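Long-range contacts in PrgX (Enterococcus faecalis, PDB 2AWI), which is a receptor for the peptide sex pheromone cCF10 and a repressor that probably binds DNA to regulate conjugation: residues K3-K9 / V35-S39; K77-L81 / N95-I99; I190-L194 / Q216-L220; I202-L207 / I242-T247; V277-T281 / V295-Y299. The protein carries 1 engineered substitution. The contacts are given in a common frame with arbitrary orientation. Residue numbers count along the deposited sequence, not the author numbering.

Contact 1: K3-K9 / V35-S39; sequences KIGSVLK and VEADS
Asp-38 lays its carboxylate over the first turn of helix 4-14. Its CA-to-CB bond points toward that turn and chi1 is m. Asp-38 OD2 is 2.9 Å from Gly-5 N, and Asp-38 OD1 is 3.2 Å from Ser-6 N. Both are weak hydrogen bonds, with angles near 120° at the hydrogen. The Asp-38 carboxylate reaches backbone NH groups at the open start of the helix. Lys-3 is the N-cap, and Ser-6 OG (chi1 p) bonds back to Lys-3 O at 3.0 Å. Asp-38 has phi 66° and psi 36° and ends helix 29-36 in a Schellman motif. Gly-5 and Glu-36 set the register, with CA atoms 3.9 Å apart. Gly-5 CA makes a CA-H...O contact with Val-35 O at 3.1 Å. A CB on Gly-5 would lie 1.7 Å from that oxygen, so the backbones meet with no side chain between them. Leu-8 (chi1 m, chi2 t) places CD1 4.4 Å from Val-35 CG1 and also packs on helix 44-54. Glu-36 OE2 comes within 3.5 Å of Lys-9 CA, but its polar partners are Tyr-32 and Arg-12. This close joining of the first and third helices is consistent with the helix-turn-helix domain of the XRE family, which generally binds DNA.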
# COMPACT_ATOMS: atom_id res chain seq x y z
N LYS A 3 4.81 -52.72 14.13
CA LYS A 3 5.92 -53.03 15.03
C LYS A 3 5.75 -52.25 16.34
O LYS A 3 6.65 -51.53 16.76
CB LYS A 3 7.24 -52.64 14.37
CG LYS A 3 7.23 -51.23 13.80
CD LYS A 3 8.56 -50.82 13.18
CE LYS A 3 8.46 -49.42 12.59
NZ LYS A 3 9.76 -48.93 12.03
N ILE A 4 4.59 -52.40 16.97
CA ILE A 4 4.29 -51.71 18.22
C ILE A 4 5.22 -52.11 19.36
O ILE A 4 5.75 -51.25 20.07
CB ILE A 4 2.83 -51.94 18.66
CG1 ILE A 4 1.87 -51.33 17.64
CG2 ILE A 4 2.60 -51.30 20.01
CD1 ILE A 4 0.40 -51.59 17.94
N GLY A 5 5.40 -53.41 19.55
CA GLY A 5 6.26 -53.88 20.61
C GLY A 5 7.69 -53.37 20.49
O GLY A 5 8.29 -52.94 21.47
N SER A 6 8.23 -53.41 19.28
CA SER A 6 9.60 -52.95 19.07
C SER A 6 9.71 -51.46 19.35
O SER A 6 10.75 -50.98 19.82
CB SER A 6 10.06 -53.26 17.65
OG SER A 6 9.53 -52.32 16.74
N VAL A 7 8.64 -50.71 19.08
CA VAL A 7 8.66 -49.28 19.34
C VAL A 7 8.65 -49.06 20.86
O VAL A 7 9.35 -48.18 21.36
CB VAL A 7 7.45 -48.57 18.69
CG1 VAL A 7 7.31 -47.15 19.23
CG2 VAL A 7 7.64 -48.52 17.17
N LEU A 8 7.86 -49.86 21.58
CA LEU A 8 7.81 -49.75 23.04
C LEU A 8 9.20 -50.02 23.63
O LEU A 8 9.61 -49.36 24.59
CB LEU A 8 6.80 -50.76 23.62
CG LEU A 8 5.32 -50.47 23.39
CD1 LEU A 8 4.50 -51.57 24.04
CD2 LEU A 8 4.94 -49.12 23.99
N LYS A 9 9.92 -50.98 23.05
CA LYS A 9 11.26 -51.31 23.52
C LYS A 9 12.21 -50.14 23.28
O LYS A 9 12.94 -49.72 24.19
CB LYS A 9 11.77 -52.55 22.79
CG LYS A 9 13.14 -53.02 23.23
CD LYS A 9 13.50 -54.34 22.56
CE LYS A 9 14.81 -54.90 23.07
NZ LYS A 9 15.13 -56.22 22.45
N VAL A 35 5.42 -59.41 23.85
CA VAL A 35 4.89 -58.17 23.30
C VAL A 35 6.00 -57.33 22.66
O VAL A 35 5.82 -56.81 21.56
CB VAL A 35 4.20 -57.31 24.38
CG1 VAL A 35 4.00 -55.89 23.87
CG2 VAL A 35 2.86 -57.93 24.75
N GLU A 36 7.15 -57.20 23.33
CA GLU A 36 8.24 -56.40 22.78
C GLU A 36 8.92 -57.11 21.62
O GLU A 36 9.63 -56.49 20.82
CB GLU A 36 9.30 -56.06 23.84
CG GLU A 36 8.84 -55.09 24.92
CD GLU A 36 10.01 -54.43 25.64
OE1 GLU A 36 11.06 -55.08 25.83
OE2 GLU A 36 9.88 -53.25 26.05
N ALA A 37 8.72 -58.42 21.52
CA ALA A 37 9.32 -59.19 20.44
C ALA A 37 8.37 -59.16 19.25
O ALA A 37 8.68 -59.67 18.17
CB ALA A 37 9.56 -60.62 20.89
N ASP A 38 7.21 -58.54 19.45
CA ASP A 38 6.19 -58.42 18.40
C ASP A 38 5.63 -59.79 18.04
O ASP A 38 5.31 -60.06 16.88
CB ASP A 38 6.78 -57.75 17.15
CG ASP A 38 7.10 -56.28 17.37
OD1 ASP A 38 8.29 -55.90 17.30
OD2 ASP A 38 6.15 -55.50 17.61
N SER A 39 5.50 -60.65 19.05
CA SER A 39 4.97 -62.00 18.84
C SER A 39 3.73 -62.25 19.69
O SER A 39 3.37 -63.39 19.97
CB SER A 39 6.05 -63.03 19.16
OG SER A 39 6.57 -62.87 20.47

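Contact 2: K77-L81 / N95-I99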
# COMPACT_ATOMS: atom_id res chain seq x y z
N LYS A 77 -2.38 -49.27 0.20
CA LYS A 77 -1.61 -49.55 -1.00
C LYS A 77 -2.33 -48.94 -2.20
O LYS A 77 -1.73 -48.24 -3.01
CB LYS A 77 -1.47 -51.06 -1.20
CG LYS A 77 -0.86 -51.80 -0.02
CD LYS A 77 -1.00 -53.31 -0.18
CE LYS A 77 -0.52 -54.05 1.07
NZ LYS A 77 -0.80 -55.52 1.01
N GLU A 78 -3.63 -49.22 -2.29
CA GLU A 78 -4.47 -48.72 -3.39
C GLU A 78 -4.54 -47.20 -3.44
O GLU A 78 -4.27 -46.60 -4.49
CB GLU A 78 -5.89 -49.29 -3.26
CG GLU A 78 -5.97 -50.80 -3.41
CD GLU A 78 -5.75 -51.26 -4.84
OE1 GLU A 78 -5.33 -50.43 -5.68
OE2 GLU A 78 -5.98 -52.45 -5.13
N LYS A 79 -4.90 -46.57 -2.33
CA LYS A 79 -5.01 -45.11 -2.29
C LYS A 79 -3.66 -44.48 -2.64
O LYS A 79 -3.61 -43.36 -3.16
CB LYS A 79 -5.48 -44.64 -0.91
CG LYS A 79 -5.90 -43.16 -0.87
CD LYS A 79 -6.54 -42.78 0.47
CE LYS A 79 -7.99 -43.24 0.59
NZ LYS A 79 -8.94 -42.39 -0.18
N LEU A 80 -2.58 -45.20 -2.35
CA LEU A 80 -1.23 -44.72 -2.63
C LEU A 80 -0.98 -44.83 -4.14
O LEU A 80 -0.43 -43.93 -4.76
CB LEU A 80 -0.22 -45.57 -1.86
CG LEU A 80 1.27 -45.21 -1.85
CD1 LEU A 80 1.90 -45.46 -3.22
CD2 LEU A 80 1.44 -43.76 -1.43
N LEU A 81 -1.41 -45.95 -4.70
CA LEU A 81 -1.25 -46.23 -6.12
C LEU A 81 -1.77 -45.11 -7.03
O LEU A 81 -1.28 -44.94 -8.14
CB LEU A 81 -1.95 -47.55 -6.45
CG LEU A 81 -1.59 -48.32 -7.72
CD1 LEU A 81 -0.08 -48.47 -7.82
CD2 LEU A 81 -2.25 -49.69 -7.68
N ASN A 95 -5.47 -51.15 -13.69
CA ASN A 95 -5.77 -50.98 -12.27
C ASN A 95 -7.22 -50.59 -12.09
O ASN A 95 -7.88 -51.03 -11.15
CB ASN A 95 -4.86 -49.91 -11.67
CG ASN A 95 -3.46 -50.41 -11.40
OD1 ASN A 95 -2.49 -49.67 -11.51
ND2 ASN A 95 -3.35 -51.68 -11.03
N PHE A 96 -7.72 -49.77 -13.01
CA PHE A 96 -9.10 -49.31 -12.96
C PHE A 96 -10.05 -50.49 -13.11
O PHE A 96 -11.18 -50.44 -12.62
CB PHE A 96 -9.36 -48.30 -14.07
CG PHE A 96 -10.74 -47.71 -14.05
CD1 PHE A 96 -11.15 -46.91 -12.98
CD2 PHE A 96 -11.63 -47.95 -15.09
CE1 PHE A 96 -12.43 -46.35 -12.96
CE2 PHE A 96 -12.91 -47.40 -15.08
CZ PHE A 96 -13.32 -46.61 -14.01
N GLN A 97 -9.60 -51.53 -13.79
CA GLN A 97 -10.43 -52.72 -14.00
C GLN A 97 -10.53 -53.54 -12.72
O GLN A 97 -11.38 -54.43 -12.61
CB GLN A 97 -9.86 -53.58 -15.12
CG GLN A 97 -9.82 -52.90 -16.48
CD GLN A 97 -9.30 -53.80 -17.58
OE1 GLN A 97 -9.11 -53.38 -18.72
NE2 GLN A 97 -9.07 -55.07 -17.25
N ARG A 98 -9.66 -53.25 -11.76
CA ARG A 98 -9.66 -53.97 -10.49
C ARG A 98 -10.46 -53.17 -9.47
O ARG A 98 -11.22 -53.72 -8.68
CB ARG A 98 -8.23 -54.16 -9.99
CG ARG A 98 -8.14 -54.87 -8.64
CD ARG A 98 -6.71 -54.96 -8.10
NE ARG A 98 -6.13 -53.65 -7.81
CZ ARG A 98 -5.37 -52.96 -8.66
NH1 ARG A 98 -5.09 -53.45 -9.86
NH2 ARG A 98 -4.89 -51.77 -8.31
N ILE A 99 -10.27 -51.85 -9.49
CA ILE A 99 -10.94 -50.95 -8.57
C ILE A 99 -12.42 -50.75 -8.87
O ILE A 99 -13.26 -50.88 -7.97
CB ILE A 99 -10.25 -49.56 -8.57
CG1 ILE A 99 -8.80 -49.69 -8.10
CG2 ILE A 99 -11.02 -48.59 -7.68
CD1 ILE A 99 -8.64 -50.21 -6.68
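A bidentate salt bridge joins Glu-78 and Arg-98. Arg-98 NE donates to Glu-78 OE2 at 2.9 Å, and Arg-98 NH2 donates to Glu-78 OE1 at 3.0 Å. Both bonds are nearly straight, and Glu-78 OE2 lies at the edge of the guanidinium, near its plane. The bridge spans a helical hairpin of consecutive helices, 74-87 and 92-102. The local axes run at 139° to each other and come no closer than 12.2 Å. The closest CA pair, Glu-78 with Ile-99, is 8.6 Å apart. At this spacing the backbones do not touch, and long side chains cross the gap. Apolar groups pack beside the charged pair. Ile-99 CD1 is 3.5 Å from Glu-78 OE1, so the acid lies against a methyl group. Ile-99 and Asn-95 also pack on Tyr-116 of helix 107-122, which covers this side of the hairpin. One turn after Glu-78, Leu-81 points toward helix 92-102. Its CD2 lies 3.4 Å from Arg-98 NH2.

Contact 3: I190-L194 / Q216-L220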
# COMPACT_ATOMS: atom_id res chain seq x y z
N ILE A 190 -13.28 -32.32 7.17
CA ILE A 190 -14.56 -31.64 7.19
C ILE A 190 -14.41 -30.20 6.70
O ILE A 190 -15.39 -29.58 6.27
CB ILE A 190 -15.17 -31.65 8.60
CG1 ILE A 190 -14.29 -30.84 9.55
CG2 ILE A 190 -15.29 -33.09 9.10
CD1 ILE A 190 -14.85 -30.74 10.95
N GLN A 191 -13.18 -29.67 6.77
CA GLN A 191 -12.89 -28.31 6.33
C GLN A 191 -12.64 -28.22 4.83
O GLN A 191 -13.04 -27.26 4.19
CB GLN A 191 -11.66 -27.76 7.06
CG GLN A 191 -11.96 -27.07 8.38
CD GLN A 191 -10.70 -26.82 9.19
OE1 GLN A 191 -10.22 -27.70 9.91
NE2 GLN A 191 -10.16 -25.61 9.08
N THR A 192 -11.97 -29.24 4.29
CA THR A 192 -11.66 -29.26 2.87
C THR A 192 -12.92 -29.13 2.02
O THR A 192 -12.93 -28.41 1.02
CB THR A 192 -10.92 -30.57 2.49
OG1 THR A 192 -9.74 -30.70 3.30
CG2 THR A 192 -10.52 -30.57 1.02
N VAL A 193 -13.97 -29.83 2.44
CA VAL A 193 -15.25 -29.81 1.74
C VAL A 193 -15.76 -28.40 1.59
O VAL A 193 -16.08 -27.96 0.50
CB VAL A 193 -16.34 -30.61 2.51
CG1 VAL A 193 -17.67 -30.48 1.78
CG2 VAL A 193 -15.94 -32.06 2.64
N LEU A 194 -15.83 -27.69 2.71
CA LEU A 194 -16.34 -26.33 2.70
C LEU A 194 -15.53 -25.43 1.80
O LEU A 194 -16.08 -24.69 0.99
CB LEU A 194 -16.38 -25.78 4.12
CG LEU A 194 -17.03 -26.73 5.14
CD1 LEU A 194 -16.99 -26.13 6.53
CD2 LEU A 194 -18.45 -27.02 4.71
N GLN A 216 -21.07 -22.39 7.53
CA GLN A 216 -20.66 -23.69 8.06
C GLN A 216 -19.21 -23.61 8.57
O GLN A 216 -18.90 -24.09 9.66
CB GLN A 216 -20.77 -24.78 6.99
CG GLN A 216 -22.20 -25.14 6.60
CD GLN A 216 -23.13 -25.26 7.80
OE1 GLN A 216 -22.83 -25.96 8.77
NE2 GLN A 216 -24.27 -24.58 7.73
N PHE A 217 -18.34 -23.00 7.78
CA PHE A 217 -16.95 -22.88 8.17
C PHE A 217 -16.79 -22.07 9.44
O PHE A 217 -16.08 -22.47 10.36
CB PHE A 217 -16.12 -22.22 7.06
CG PHE A 217 -14.67 -22.10 7.41
CD1 PHE A 217 -13.87 -23.24 7.51
CD2 PHE A 217 -14.11 -20.86 7.71
CE1 PHE A 217 -12.54 -23.14 7.89
CE2 PHE A 217 -12.78 -20.76 8.09
CZ PHE A 217 -11.99 -21.89 8.18
N GLU A 218 -17.46 -20.92 9.50
CA GLU A 218 -17.36 -20.07 10.67
C GLU A 218 -17.91 -20.74 11.91
O GLU A 218 -17.47 -20.46 13.02
CB GLU A 218 -18.06 -18.74 10.41
CG GLU A 218 -17.26 -17.83 9.47
CD GLU A 218 -15.88 -17.48 10.03
OE1 GLU A 218 -14.92 -17.38 9.24
OE2 GLU A 218 -15.76 -17.28 11.26
N HIS A 219 -18.88 -21.63 11.74
CA HIS A 219 -19.45 -22.32 12.88
C HIS A 219 -18.44 -23.30 13.47
O HIS A 219 -18.43 -23.54 14.68
CB HIS A 219 -20.71 -23.07 12.48
CG HIS A 219 -21.28 -23.89 13.60
ND1 HIS A 219 -21.74 -23.33 14.77
CD2 HIS A 219 -21.39 -25.23 13.75
CE1 HIS A 219 -22.10 -24.29 15.60
NE2 HIS A 219 -21.90 -25.45 15.01
N LEU A 220 -17.59 -23.87 12.62
CA LEU A 220 -16.58 -24.82 13.08
C LEU A 220 -15.72 -24.20 14.18
O LEU A 220 -15.25 -24.90 15.07
CB LEU A 220 -15.66 -25.24 11.93
CG LEU A 220 -16.22 -26.08 10.77
CD1 LEU A 220 -15.06 -26.51 9.88
CD2 LEU A 220 -16.95 -27.30 11.30
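Ile-190 opens the segment and already reaches the partner helix: its CD1 is 4.0 Å from Leu-220 CD2. It belongs to an antiparallel helix pair, 184-203 with 207-220, in the TPR-like region of the protein. The local axes run at 151° to each other, 10.3 Å apart at closest. Ile-190 also packs on Cys-153, the engineered residue, in helix 150-159. Gln-191 comes next. Its CG lies 3.5 Å from Leu-220 CD1, and its amide end sits at the edge of the Phe-217 ring. Tyr-232 of helix 230-248 also packs on Gln-191, while Phe-217 packs on Ile-236 of the same helix. Leu-194, one turn on from Ile-190, points toward helix 207-220 and is covered most. Its CA is 6.5 Å from that of Phe-217, the closest CA pair. No hydrogen bond crosses this buried, mainly apolar interface. Leu-194 CD1 lies 3.9 Å from Leu-220 CD1, 4.0 Å from Phe-217 CB and 3.6 Å from Phe-217 N.

Contact 4: I202-L207 / I242-T247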
# COMPACT_ATOMS: atom_id res chain seq x y z
N ILE A 202 -18.57 -19.43 -5.39
CA ILE A 202 -18.20 -18.06 -5.73
C ILE A 202 -17.99 -17.96 -7.24
O ILE A 202 -18.33 -16.96 -7.86
CB ILE A 202 -16.90 -17.63 -5.01
CG1 ILE A 202 -17.18 -17.40 -3.52
CG2 ILE A 202 -16.35 -16.34 -5.61
CD1 ILE A 202 -18.17 -16.28 -3.26
N MSE A 203 -17.42 -19.01 -7.82
CA MSE A 203 -17.14 -19.04 -9.25
C MSE A 203 -18.43 -19.05 -10.10
O MSE A 203 -18.42 -18.63 -11.25
CB MSE A 203 -16.27 -20.25 -9.59
CG MSE A 203 -15.38 -20.07 -10.80
SE MSE A 203 -14.06 -18.67 -10.55
CE MSE A 203 -14.81 -17.34 -11.75
N ASN A 204 -19.52 -19.54 -9.52
CA ASN A 204 -20.81 -19.59 -10.22
C ASN A 204 -21.70 -18.47 -9.72
O ASN A 204 -22.91 -18.50 -9.90
CB ASN A 204 -21.52 -20.93 -9.97
CG ASN A 204 -20.73 -22.11 -10.46
OD1 ASN A 204 -19.96 -22.01 -11.41
ND2 ASN A 204 -20.93 -23.26 -9.81
N ARG A 205 -21.08 -17.49 -9.08
CA ARG A 205 -21.79 -16.34 -8.53
C ARG A 205 -23.04 -16.73 -7.75
O ARG A 205 -23.97 -15.94 -7.60
CB ARG A 205 -22.14 -15.35 -9.64
CG ARG A 205 -22.35 -13.93 -9.14
CD ARG A 205 -22.39 -12.93 -10.28
NE ARG A 205 -22.05 -11.59 -9.82
CZ ARG A 205 -22.77 -10.87 -8.97
NH1 ARG A 205 -23.89 -11.36 -8.47
NH2 ARG A 205 -22.37 -9.65 -8.62
N ASN A 206 -23.07 -17.96 -7.25
CA ASN A 206 -24.19 -18.46 -6.46
C ASN A 206 -24.01 -17.90 -5.05
O ASN A 206 -23.44 -18.56 -4.18
CB ASN A 206 -24.17 -19.98 -6.43
CG ASN A 206 -25.50 -20.57 -6.03
OD1 ASN A 206 -26.17 -20.08 -5.13
ND2 ASN A 206 -25.88 -21.66 -6.70
N LEU A 207 -24.51 -16.69 -4.81
CA LEU A 207 -24.35 -16.06 -3.51
C LEU A 207 -24.98 -16.73 -2.30
O LEU A 207 -24.43 -16.65 -1.20
CB LEU A 207 -24.80 -14.60 -3.57
CG LEU A 207 -24.03 -13.65 -4.50
CD1 LEU A 207 -24.22 -12.22 -4.00
CD2 LEU A 207 -22.54 -14.00 -4.51
N ILE A 242 -14.57 -11.72 -1.34
CA ILE A 242 -15.11 -11.71 -2.70
C ILE A 242 -16.64 -11.74 -2.63
O ILE A 242 -17.31 -11.07 -3.41
CB ILE A 242 -14.60 -12.91 -3.50
CG1 ILE A 242 -13.08 -12.84 -3.64
CG2 ILE A 242 -15.28 -12.96 -4.87
CD1 ILE A 242 -12.59 -11.58 -4.34
N TYR A 243 -17.17 -12.52 -1.69
CA TYR A 243 -18.61 -12.62 -1.50
C TYR A 243 -19.19 -11.24 -1.20
O TYR A 243 -20.22 -10.86 -1.76
CB TYR A 243 -18.92 -13.56 -0.33
CG TYR A 243 -20.38 -13.57 0.08
CD1 TYR A 243 -21.33 -14.31 -0.63
CD2 TYR A 243 -20.83 -12.83 1.18
CE1 TYR A 243 -22.67 -14.32 -0.26
CE2 TYR A 243 -22.18 -12.83 1.56
CZ TYR A 243 -23.09 -13.57 0.83
OH TYR A 243 -24.43 -13.57 1.17
N GLN A 244 -18.53 -10.50 -0.32
CA GLN A 244 -18.96 -9.17 0.08
C GLN A 244 -18.90 -8.18 -1.09
O GLN A 244 -19.72 -7.27 -1.18
CB GLN A 244 -18.10 -8.65 1.23
CG GLN A 244 -18.14 -9.51 2.48
CD GLN A 244 -17.19 -9.04 3.57
OE1 GLN A 244 -17.10 -9.64 4.64
NE2 GLN A 244 -16.47 -7.95 3.30
N PHE A 245 -17.93 -8.36 -1.97
CA PHE A 245 -17.78 -7.49 -3.12
C PHE A 245 -18.91 -7.78 -4.10
O PHE A 245 -19.56 -6.87 -4.63
CB PHE A 245 -16.43 -7.73 -3.80
CG PHE A 245 -16.18 -6.84 -4.99
CD1 PHE A 245 -15.98 -5.47 -4.82
CD2 PHE A 245 -16.14 -7.37 -6.27
CE1 PHE A 245 -15.74 -4.64 -5.92
CE2 PHE A 245 -15.90 -6.55 -7.38
CZ PHE A 245 -15.70 -5.18 -7.20
N LEU A 246 -19.14 -9.07 -4.34
CA LEU A 246 -20.18 -9.49 -5.26
C LEU A 246 -21.56 -9.04 -4.81
O LEU A 246 -22.44 -8.79 -5.64
CB LEU A 246 -20.16 -11.02 -5.42
CG LEU A 246 -18.90 -11.66 -6.01
CD1 LEU A 246 -19.16 -13.14 -6.20
CD2 LEU A 246 -18.55 -11.00 -7.34
N THR A 247 -21.75 -8.93 -3.50
CA THR A 247 -23.04 -8.53 -2.94
C THR A 247 -23.30 -7.03 -3.02
O THR A 247 -24.37 -6.60 -3.43
CB THR A 247 -23.16 -8.96 -1.47
OG1 THR A 247 -23.09 -10.39 -1.38
CG2 THR A 247 -24.49 -8.48 -0.88
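Leu-246 is at the apolar centre. It points toward the end of helix 184-203, and Ile-202 and Leu-207 both pack on it. Its CD1 is 3.9 Å from Leu-207 CD2 and 4.3 Å from Ile-202 CG2. Ile-202 also points across. Its CG2 meets Ile-242 CG2 at 3.6 Å, and its CD1 lies 4.1 Å from Tyr-243 CB. Tyr-243 covers the flank: its CE1 is 3.9 Å from Leu-207 CB and 3.1 Å from Leu-207 O, which sits at the ring edge. Ala-210 of helix 207-220 touches both Ile-202 and Tyr-243, and Ile-283 of helix 270-286 packs on Ile-202. Farther out, Leu-207 CD1 is 3.4 Å from Thr-247 OG1, and that hydroxyl bonds to Tyr-243 O in its own helix at 2.9 Å. At the polar edge, Arg-205 extends over Leu-246, whose CB lies over one face of the guanidinium. Arg-205 NH2 makes a weak hydrogen bond to Leu-246 O at 3.1 Å, while its NE forms a salt bridge with Glu-287. Arg-205 has positive phi and is the C-prime residue of a Schellman motif that ends helix 184-203. Asn-206 then N-caps helix 207-220. Helices 184-203 and 207-220, joined by this tight turn, pack with helix 230-248, consistent with the helical repeats of a TPR-like region.

Contact 5: V277-T281 / V295-Y299; sequences VEELT and VTMYY
Helices 270-286 and 293-300 cross steeply, with local axes 9.4 Å apart and 117° between their directions. Both segments are helical throughout. The CA pairs that set the register are Val-277 with Val-295 at 5.8 Å, Glu-278 with Tyr-299 at 5.9 Å and Thr-281 with Thr-296 at 7.3 Å. Apolar packing centres on Val-277 (chi1 t), which points toward the partner. Its CG1 is 3.6 Å from Tyr-299 CB, 4.1 Å from Tyr-298 CB and 4.3 Å from Val-295 CB. Leu-280 (chi1 t, chi2 p) brings CD2 to 4.0 Å from Val-295 CG1 (chi1 m), and also packs on helices 251-266 and 230-248. A close methyl-to-carbonyl contact puts Val-277 CG1 3.2 Å from Val-295 O. The aromatic interaction is CH-pi. Tyr-299 (chi1 t, chi2 -86°) turns a ring face to Thr-281 (chi1 m), whose CG2 stands 3.8 Å from the ring centroid, 2° off the normal. Glu-278 CA lies at the ring edge, 3.6 Å from Tyr-299 CD2. No hydrogen bond crosses the segments. Within its own helix, Thr-281 OG1 bonds to Val-277 O at 2.7 Å, and Glu-278 forms a salt bridge with Arg-274. This steeply crossed pair of consecutive helices packs the last modelled helix, 293-300, across helix 270-286 of the TPR-like region.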
# COMPACT_ATOMS: atom_id res chain seq x y z
N VAL A 277 -4.93 -15.96 -7.95
CA VAL A 277 -4.76 -14.91 -8.94
C VAL A 277 -5.66 -15.22 -10.14
O VAL A 277 -6.36 -14.34 -10.65
CB VAL A 277 -3.29 -14.80 -9.42
CG1 VAL A 277 -3.20 -13.90 -10.65
CG2 VAL A 277 -2.42 -14.23 -8.31
N GLU A 278 -5.63 -16.48 -10.59
CA GLU A 278 -6.45 -16.90 -11.71
C GLU A 278 -7.92 -16.70 -11.35
O GLU A 278 -8.70 -16.17 -12.14
CB GLU A 278 -6.18 -18.37 -12.04
CG GLU A 278 -4.72 -18.67 -12.33
CD GLU A 278 -4.45 -20.13 -12.60
OE1 GLU A 278 -4.87 -20.98 -11.78
OE2 GLU A 278 -3.81 -20.43 -13.64
N GLU A 279 -8.27 -17.12 -10.13
CA GLU A 279 -9.64 -16.99 -9.65
C GLU A 279 -10.12 -15.55 -9.72
O GLU A 279 -11.11 -15.25 -10.38
CB GLU A 279 -9.76 -17.50 -8.20
CG GLU A 279 -10.40 -18.88 -8.08
CD GLU A 279 -10.21 -19.52 -6.71
OE1 GLU A 279 -10.52 -18.88 -5.68
OE2 GLU A 279 -9.75 -20.68 -6.65
N LEU A 280 -9.40 -14.66 -9.06
CA LEU A 280 -9.76 -13.24 -9.03
C LEU A 280 -9.79 -12.60 -10.42
O LEU A 280 -10.52 -11.64 -10.65
CB LEU A 280 -8.79 -12.47 -8.13
CG LEU A 280 -9.07 -10.97 -7.97
CD1 LEU A 280 -10.43 -10.77 -7.31
CD2 LEU A 280 -7.98 -10.33 -7.14
N THR A 281 -8.99 -13.13 -11.34
CA THR A 281 -8.95 -12.59 -12.70
C THR A 281 -10.26 -12.90 -13.42
O THR A 281 -10.79 -12.06 -14.16
CB THR A 281 -7.79 -13.20 -13.51
OG1 THR A 281 -6.54 -12.84 -12.91
CG2 THR A 281 -7.80 -12.69 -14.94
N VAL A 295 -1.88 -8.47 -9.72
CA VAL A 295 -2.51 -9.71 -10.15
C VAL A 295 -2.37 -10.05 -11.64
O VAL A 295 -2.05 -11.19 -11.99
CB VAL A 295 -4.01 -9.72 -9.79
CG1 VAL A 295 -4.19 -9.51 -8.30
CG2 VAL A 295 -4.74 -8.64 -10.56
N THR A 296 -2.60 -9.07 -12.51
CA THR A 296 -2.50 -9.30 -13.95
C THR A 296 -1.10 -9.63 -14.45
O THR A 296 -0.94 -10.25 -15.50
CB THR A 296 -3.04 -8.10 -14.74
OG1 THR A 296 -2.41 -6.90 -14.27
CG2 THR A 296 -4.55 -7.99 -14.57
N MET A 297 -0.08 -9.23 -13.70
CA MET A 297 1.29 -9.52 -14.11
C MET A 297 1.58 -11.00 -13.87
O MET A 297 2.23 -11.65 -14.69
CB MET A 297 2.28 -8.66 -13.31
CG MET A 297 3.65 -8.51 -13.97
SD MET A 297 3.55 -7.68 -15.59
CE MET A 297 4.07 -9.01 -16.70
N TYR A 298 1.09 -11.52 -12.75
CA TYR A 298 1.28 -12.92 -12.39
C TYR A 298 0.49 -13.83 -13.33
O TYR A 298 1.05 -14.71 -13.98
CB TYR A 298 0.83 -13.16 -10.95
CG TYR A 298 1.71 -12.50 -9.92
CD1 TYR A 298 1.17 -11.65 -8.95
CD2 TYR A 298 3.09 -12.71 -9.91
CE1 TYR A 298 1.98 -11.02 -8.01
CE2 TYR A 298 3.91 -12.09 -8.97
CZ TYR A 298 3.35 -11.25 -8.02
OH TYR A 298 4.16 -10.64 -7.08
N TYR A 299 -0.82 -13.61 -13.40
CA TYR A 299 -1.70 -14.40 -14.25
C TYR A 299 -1.19 -14.43 -15.69
O TYR A 299 -0.99 -15.50 -16.26
CB TYR A 299 -3.12 -13.83 -14.21
CG TYR A 299 -4.11 -14.51 -15.13
CD1 TYR A 299 -4.24 -14.12 -16.46
CD2 TYR A 299 -4.93 -15.55 -14.66
CE1 TYR A 299 -5.16 -14.74 -17.31
CE2 TYR A 299 -5.84 -16.18 -15.50
CZ TYR A 299 -5.96 -15.77 -16.82
OH TYR A 299 -6.88 -16.39 -17.64

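Overall arrangement
From the N terminus, contact 1 closes a loop inside the helix-turn-helix domain. Contact 2 follows in series and pairs two successive helices, its centre about 31 Å from that of contact 1. Contacts 3 and 4 come next and cross, because their segments alternate. Both use helix 184-203, which they join to helix 207-220 and helix 230-248. Their centres are about 18 Å apart. Contact 5 closes last and brings in the final modelled helix. It touches contact 4, where Ile-242 CD1 lies 3.8 Å from Leu-280 CD1. Contacts 4 and 5 lie across the chain's centre from contact 1. None of the contacts nests within another.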